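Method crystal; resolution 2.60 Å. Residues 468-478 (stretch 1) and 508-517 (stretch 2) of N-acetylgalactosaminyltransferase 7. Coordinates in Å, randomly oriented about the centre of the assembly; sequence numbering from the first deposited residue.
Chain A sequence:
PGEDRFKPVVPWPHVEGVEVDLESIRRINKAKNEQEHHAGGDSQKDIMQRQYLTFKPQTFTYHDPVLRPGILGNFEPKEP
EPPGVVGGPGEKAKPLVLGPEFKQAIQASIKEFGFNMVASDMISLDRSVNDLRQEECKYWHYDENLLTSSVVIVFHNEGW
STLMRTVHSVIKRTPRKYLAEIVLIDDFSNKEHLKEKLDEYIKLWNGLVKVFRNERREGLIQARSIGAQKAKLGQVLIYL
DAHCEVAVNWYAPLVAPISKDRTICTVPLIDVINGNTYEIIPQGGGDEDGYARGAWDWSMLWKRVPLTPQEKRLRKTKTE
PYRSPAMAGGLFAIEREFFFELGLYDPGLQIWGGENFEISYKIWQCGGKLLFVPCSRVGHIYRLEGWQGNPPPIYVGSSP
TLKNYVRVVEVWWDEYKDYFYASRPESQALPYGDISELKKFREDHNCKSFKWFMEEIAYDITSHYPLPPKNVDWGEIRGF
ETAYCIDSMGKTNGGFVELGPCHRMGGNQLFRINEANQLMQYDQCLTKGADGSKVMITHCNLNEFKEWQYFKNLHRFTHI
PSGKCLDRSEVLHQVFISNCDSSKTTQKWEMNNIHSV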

# COMPACT_ATOMS: atom_id res chain seq x y z
N PRO A 468 27.43 2.56 7.24
CA PRO A 468 27.00 3.69 6.41
C PRO A 468 27.96 4.85 6.55
O PRO A 468 28.56 5.02 7.62
N PRO A 469 28.13 5.66 5.51
CA PRO A 469 28.92 6.89 5.65
C PRO A 469 28.29 7.86 6.63
O PRO A 469 27.07 7.90 6.81
N LYS A 470 29.14 8.66 7.27
CA LYS A 470 28.68 9.74 8.14
C LYS A 470 27.76 10.66 7.36
O LYS A 470 27.81 10.67 6.12
N ASN A 471 26.92 11.43 8.04
CA ASN A 471 26.08 12.40 7.35
C ASN A 471 26.80 13.73 7.21
O ASN A 471 27.55 14.13 8.10
N VAL A 472 26.60 14.40 6.08
CA VAL A 472 26.96 15.81 6.00
C VAL A 472 25.92 16.67 6.71
O VAL A 472 26.26 17.52 7.54
N ASP A 473 24.65 16.44 6.41
CA ASP A 473 23.55 17.19 6.99
C ASP A 473 22.29 16.33 6.89
O ASP A 473 22.26 15.34 6.15
N TRP A 474 21.27 16.69 7.66
CA TRP A 474 20.01 15.95 7.63
C TRP A 474 18.89 16.90 8.01
O TRP A 474 19.12 17.93 8.66
N GLY A 475 17.68 16.55 7.61
CA GLY A 475 16.51 17.30 8.03
C GLY A 475 15.47 17.43 6.92
O GLY A 475 15.48 16.66 5.95
N GLU A 476 14.55 18.38 7.10
CA GLU A 476 13.71 18.82 5.99
C GLU A 476 14.58 19.47 4.92
O GLU A 476 15.64 20.05 5.20
N ILE A 477 14.12 19.38 3.68
CA ILE A 477 14.71 20.14 2.58
C ILE A 477 13.67 21.18 2.19
O ILE A 477 12.73 20.91 1.44
N ARG A 478 13.84 22.38 2.73
CA ARG A 478 12.84 23.43 2.65
C ARG A 478 13.26 24.46 1.61
O ARG A 478 14.44 24.76 1.46
N ASN A 508 8.24 11.59 5.92
CA ASN A 508 8.41 11.69 4.48
C ASN A 508 8.94 13.04 4.01
O ASN A 508 9.22 13.20 2.81
N GLN A 509 9.06 14.02 4.91
CA GLN A 509 9.70 15.29 4.60
C GLN A 509 11.09 15.40 5.20
O GLN A 509 11.60 16.51 5.36
N LEU A 510 11.71 14.26 5.51
CA LEU A 510 13.02 14.20 6.14
C LEU A 510 14.01 13.52 5.20
O LEU A 510 13.70 12.49 4.61
N PHE A 511 15.20 14.10 5.08
CA PHE A 511 16.24 13.53 4.23
C PHE A 511 17.59 13.65 4.93
O PHE A 511 17.75 14.39 5.90
N ARG A 512 18.56 12.89 4.44
CA ARG A 512 19.93 13.06 4.89
C ARG A 512 20.84 12.97 3.68
O ARG A 512 20.55 12.24 2.72
N ILE A 513 21.92 13.73 3.70
CA ILE A 513 22.94 13.67 2.67
C ILE A 513 24.21 13.10 3.26
O ILE A 513 24.68 13.53 4.32
N ASN A 514 24.78 12.13 2.55
CA ASN A 514 25.98 11.37 2.86
C ASN A 514 27.25 12.17 2.64
O ASN A 514 27.31 13.06 1.79
N GLU A 515 28.30 11.75 3.33
CA GLU A 515 29.65 12.04 2.85
C GLU A 515 29.95 11.33 1.54
O GLU A 515 30.93 11.68 0.87
N ALA A 516 29.15 10.32 1.17
CA ALA A 516 29.31 9.66 -0.12
C ALA A 516 28.49 10.33 -1.21
O ALA A 516 28.40 9.80 -2.33
N ASN A 517 27.89 11.48 -0.92
CA ASN A 517 27.10 12.19 -1.90
C ASN A 517 25.77 11.48 -2.19
O ASN A 517 25.22 11.59 -3.28

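Packing of side chains between residues 468-478 and 508-517, two antiparallel segments that bury 800 Å² between them. Ile-513 (chi1 t, chi2 t) lies at the apolar centre: its CG2 sits 3.5 Å from Val-472 CB, where a beta bulge shifts the register by one residue and the Val-472 side chain (chi1 t) points toward the other stretch. Val-472 CG2 also rests 3.3 Å from Asn-514 O. Phe-511 (chi1 m) projects from the same face of the sheet as Ile-513; Ile-477 (m, t) extends its tip to it, with CD1 3.7 Å from Phe-511 CB. Opposite Phe-511, Gly-475 adopts phi/psi 142/-163, at which a CB would jam against the preceding carbonyl; its backbone pairs with Phe-511 in both directions, Gly-475 N to Phe-511 O at 2.8 Å and Phe-511 N to Gly-475 O at 2.7 Å. On the other face, Trp-474 (chi1 p) and Arg-512 (chi1 p) lie side by side, CB to CB 3.8 Å, while Leu-510 (chi1 t) brings CD1 to the indole edge, 4.2 Å from Trp-474 CE3. Farther out, Pro-469 CG packs 3.8 Å from Ala-516 CB.

Polar groups finish the margins. Asn-471 (chi1 m) starts away from the partner, but its OD1 returns to the edge of the Arg-512 guanidinium, 3.6 Å from NE, a contact rather than a hydrogen bond. Asp-473 (chi1 t) turns its carboxylate back to its own strand, where OD1 accepts from Trp-474 N at 2.7 Å. Lys-470 and Glu-515 approach only loosely, CE to OE1 3.9 Å; their firm link is Glu-515 N to Lys-470 O, 3.0 Å. At the opposite end, one water bridges the stretches, accepting from Ile-477 N (2.8 Å) and donating to Gln-509 O (2.6 Å). Beyond it, Arg-478 NE forms a salt bridge with Glu-476 OE1 at 2.6 Å.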

# COMPACT_ATOMS: atom_id res chain seq x y z
CB PRO A 468 25.63 4.05 7.00
CG PRO A 468 25.83 3.80 8.48
CD PRO A 468 26.70 2.54 8.53
CB PRO A 469 28.94 7.47 4.23
CG PRO A 469 28.64 6.32 3.33
CD PRO A 469 27.74 5.42 4.11
CB LYS A 470 29.86 10.52 8.69
CG LYS A 470 30.68 9.77 9.71
CD LYS A 470 32.11 10.31 9.81
CE LYS A 470 33.08 9.36 9.11
NZ LYS A 470 34.49 9.50 9.59
CB ASN A 471 24.77 12.62 8.11
CG ASN A 471 23.83 11.45 8.00
OD1 ASN A 471 23.74 10.81 6.94
ND2 ASN A 471 23.13 11.15 9.09
CB VAL A 472 27.14 16.28 4.54
CG1 VAL A 472 27.45 17.77 4.52
CG2 VAL A 472 28.24 15.50 3.86
CB ASP A 473 23.40 18.53 6.25
CG ASP A 473 22.79 19.62 7.12
OD1 ASP A 473 22.03 19.30 8.04
OD2 ASP A 473 23.06 20.81 6.84
CB TRP A 474 20.04 14.73 8.56
CG TRP A 474 20.20 15.10 10.01
CD1 TRP A 474 21.37 15.33 10.67
CD2 TRP A 474 19.16 15.30 10.95
NE1 TRP A 474 21.12 15.66 11.98
CE2 TRP A 474 19.77 15.65 12.18
CE3 TRP A 474 17.76 15.21 10.89
CZ2 TRP A 474 19.02 15.92 13.34
CZ3 TRP A 474 17.02 15.47 12.04
CH2 TRP A 474 17.66 15.81 13.25
CB GLU A 476 12.66 19.82 6.49
CG GLU A 476 13.25 21.17 6.89
CD GLU A 476 12.22 22.18 7.38
OE1 GLU A 476 12.60 23.35 7.59
OE2 GLU A 476 11.04 21.82 7.56
CB ILE A 477 15.10 19.25 1.40
CG1 ILE A 477 16.13 18.21 1.87
CG2 ILE A 477 15.70 20.10 0.29
CD1 ILE A 477 16.56 17.20 0.79
CB ARG A 478 12.65 24.09 4.01
CG ARG A 478 11.74 25.30 4.02
CD ARG A 478 11.84 26.01 5.34
NE ARG A 478 11.19 25.23 6.38
CZ ARG A 478 9.96 25.45 6.84
NH1 ARG A 478 9.45 24.66 7.79
NH2 ARG A 478 9.22 26.43 6.34
CB ASN A 508 7.09 11.41 3.77
CG ASN A 508 6.64 9.98 3.89
OD1 ASN A 508 5.53 9.66 3.49
ND2 ASN A 508 7.49 9.10 4.44
CB GLN A 509 8.83 16.45 5.07
CG GLN A 509 7.61 16.64 4.23
CD GLN A 509 6.85 17.88 4.63
OE1 GLN A 509 7.23 18.60 5.57
NE2 GLN A 509 5.78 18.17 3.90
CB LEU A 510 12.94 13.41 7.44
CG LEU A 510 14.17 13.48 8.32
CD1 LEU A 510 13.95 14.60 9.33
CD2 LEU A 510 14.46 12.14 9.01
CB PHE A 511 16.28 14.20 2.86
CG PHE A 511 15.00 14.04 2.09
CD1 PHE A 511 13.94 14.93 2.27
CD2 PHE A 511 14.83 12.97 1.20
CE1 PHE A 511 12.76 14.77 1.57
CE2 PHE A 511 13.65 12.81 0.50
CZ PHE A 511 12.62 13.72 0.68
CB ARG A 512 20.36 12.03 5.97
CG ARG A 512 20.06 10.60 5.60
CD ARG A 512 20.05 9.69 6.80
NE ARG A 512 20.92 8.56 6.54
CZ ARG A 512 20.53 7.44 5.93
NH1 ARG A 512 19.26 7.28 5.53
NH2 ARG A 512 21.43 6.47 5.74
CB ILE A 513 23.20 15.04 2.02
CG1 ILE A 513 23.92 14.85 0.69
CG2 ILE A 513 24.08 15.87 2.89
CD1 ILE A 513 24.25 16.11 0.03
CB ASN A 514 26.08 10.18 1.91
CG ASN A 514 25.78 8.93 2.57
OD1 ASN A 514 25.71 8.89 3.80
ND2 ASN A 514 25.61 7.87 1.80
CB GLU A 515 30.71 11.67 3.87
CG GLU A 515 30.82 12.62 5.05
CD GLU A 515 32.00 12.26 5.94
OE1 GLU A 515 32.59 11.18 5.74
OE2 GLU A 515 32.33 13.07 6.84
CB ALA A 516 28.94 8.19 -0.02
CB ASN A 517 27.92 12.38 -3.18
CG ASN A 517 29.14 13.25 -2.96
OD1 ASN A 517 29.01 14.42 -2.60
ND2 ASN A 517 30.33 12.71 -3.17
O HOH W 1 11.53 18.24 3.37